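Local coordinates for effector protein HopAB2 (Pseudomonas syringae, PDB 2FD4) that acts as an E3 ubiquitin ligase through this C-terminal U-box-like domain and suppresses programmed cell death and immunity in susceptible host plants, at residues E111-A114 with K115-R119. Numbering follows the deposited sequence.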
loop_
_atom_site.group_PDB
_atom_site.type_symbol
_atom_site.label_atom_id
_atom_site.label_comp_id
_atom_site.label_asym_id
_atom_site.label_seq_id
_atom_site.Cartn_x
_atom_site.Cartn_y
_atom_site.Cartn_z
ATOM N N GLU A 111 7.125 9.208 -7.543
ATOM C CA GLU A 111 8.016 8.773 -8.552
ATOM C C GLU A 111 8.310 7.269 -8.473
ATOM O O GLU A 111 8.405 6.626 -9.503
ATOM C CB GLU A 111 9.309 9.600 -8.461
ATOM C CG GLU A 111 9.187 11.048 -8.868
ATOM C CD GLU A 111 8.160 11.921 -8.097
ATOM O OE1 GLU A 111 8.094 11.860 -6.858
ATOM O OE2 GLU A 111 7.445 12.740 -8.760
ATOM N N ASN A 112 8.479 6.701 -7.282
ATOM C CA ASN A 112 8.886 5.294 -7.167
ATOM C C ASN A 112 7.914 4.363 -6.410
ATOM O O ASN A 112 8.204 3.187 -6.197
ATOM C CB ASN A 112 10.281 5.199 -6.528
ATOM C CG ASN A 112 10.301 5.584 -5.034
ATOM O OD1 ASN A 112 9.344 6.147 -4.492
ATOM N ND2 ASN A 112 11.425 5.273 -4.368
ATOM N N ILE A 113 6.723 4.842 -6.028
ATOM C CA ILE A 113 5.849 4.004 -5.168
ATOM C C ILE A 113 5.498 2.665 -5.861
ATOM O O ILE A 113 5.393 1.611 -5.218
ATOM C CB ILE A 113 4.561 4.792 -4.770
ATOM C CG1 ILE A 113 3.682 3.956 -3.845
ATOM C CG2 ILE A 113 3.796 5.216 -5.976
ATOM C CD1 ILE A 113 4.309 3.617 -2.552
ATOM N N ALA A 114 5.391 2.681 -7.182
ATOM C CA ALA A 114 4.926 1.483 -7.897
ATOM C C ALA A 114 5.992 0.371 -7.878
ATOM O O ALA A 114 5.662 -0.787 -8.084
ATOM C CB ALA A 114 4.564 1.806 -9.284
ATOM N N LYS A 115 7.228 0.748 -7.568
ATOM C CA LYS A 115 8.347 -0.205 -7.415
ATOM C C LYS A 115 8.297 -0.889 -6.046
ATOM O O LYS A 115 8.964 -1.956 -5.833
ATOM C CB LYS A 115 9.679 0.526 -7.573
ATOM C CG LYS A 115 9.879 1.204 -8.910
ATOM C CD LYS A 115 11.241 1.884 -9.004
ATOM C CE LYS A 115 11.229 2.989 -10.108
ATOM N NZ LYS A 115 12.544 3.728 -10.203
ATOM N N TYR A 116 7.516 -0.314 -5.129
ATOM C CA TYR A 116 7.426 -0.864 -3.814
ATOM C C TYR A 116 6.076 -1.413 -3.474
ATOM O O TYR A 116 6.034 -2.258 -2.605
ATOM C CB TYR A 116 7.751 0.205 -2.748
ATOM C CG TYR A 116 9.187 0.641 -2.628
ATOM C CD1 TYR A 116 9.991 0.128 -1.625
ATOM C CD2 TYR A 116 9.700 1.667 -3.400
ATOM C CE1 TYR A 116 11.245 0.530 -1.456
ATOM C CE2 TYR A 116 10.995 2.115 -3.216
ATOM C CZ TYR A 116 11.756 1.518 -2.226
ATOM O OH TYR A 116 13.038 1.894 -1.976
ATOM N N ALA A 117 4.989 -0.876 -4.050
ATOM C CA ALA A 117 3.615 -1.183 -3.584
ATOM C C ALA A 117 2.915 -2.192 -4.504
ATOM O O ALA A 117 3.056 -2.127 -5.732
ATOM C CB ALA A 117 2.785 0.070 -3.452
ATOM N N PHE A 118 2.186 -3.112 -3.872
ATOM C CA PHE A 118 1.426 -4.175 -4.570
ATOM C C PHE A 118 -0.017 -4.062 -4.115
ATOM O O PHE A 118 -0.286 -3.947 -2.918
ATOM C CB PHE A 118 2.000 -5.525 -4.184
ATOM C CG PHE A 118 3.371 -5.715 -4.699
ATOM C CD1 PHE A 118 3.566 -6.274 -5.948
ATOM C CD2 PHE A 118 4.474 -5.277 -3.977
ATOM C CE1 PHE A 118 4.832 -6.425 -6.470
ATOM C CE2 PHE A 118 5.757 -5.412 -4.496
ATOM C CZ PHE A 118 5.932 -5.997 -5.750
ATOM N N ARG A 119 -0.948 -3.941 -5.052
ATOM C CA ARG A 119 -2.367 -3.946 -4.724
ATOM C C ARG A 119 -2.900 -5.358 -4.461
ATOM O O ARG A 119 -2.681 -6.281 -5.261
ATOM C CB ARG A 119 -3.140 -3.258 -5.869
ATOM C CG ARG A 119 -4.603 -3.360 -5.723
ATOM C CD ARG A 119 -5.300 -2.393 -6.623
ATOM N NE ARG A 119 -5.308 -2.865 -7.963
ATOM C CZ ARG A 119 -6.220 -3.667 -8.512
ATOM N NH1 ARG A 119 -7.298 -4.118 -7.839
ATOM N NH2 ARG A 119 -6.065 -4.035 -9.768
HETATM O O HOH W 1 3.695 -2.178 -8.349
#
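The carbonyl oxygen of I113 accepts two backbone N-H groups, from Y116 N at 2.9 Å and from A117 N at 2.8 Å. The A117 donor lies almost on the extension of the C=O bond, at 173°. The Y116 donor stands well above the carbonyl plane. One residue earlier, K115 N bonds to N112 O at 3.0 Å. The three bonds hold a tight turn that leads into strand 117-121.

The side chains of N112 and Y116 meet on one flank of the turn. ND2 of N112 comes to the edge of the Y116 ring, 3.4 Å from CE2. The amide and ring planes are 71° apart, so the groups do not stack. I113 and A117, both buried, meet through CD1 and CB at 4.0 Å. With CG1 anti to the backbone N (chi1 -178°) and a bend at chi2, CD1 of I113 turns back to A117 CB.

The N112 amide is held from the preceding loop: OD1 accepts from N109 N, and ND2 donates to T107 O. Those two bonds fix the rotation of the amide that faces the ring edge. A114 O bonds to R18 NH2. The I113 side chain lies about 8 Å from that of P102, a probable E2-binding residue. The bonding implies a turn held by three backbone bonds, two of them with the donor well off the carbonyl plane. The I113 oxygen takes two donors, and the I113 side chain joins the turn to M88 and L91 of helix 88-97 and to L64 of strand 61-65.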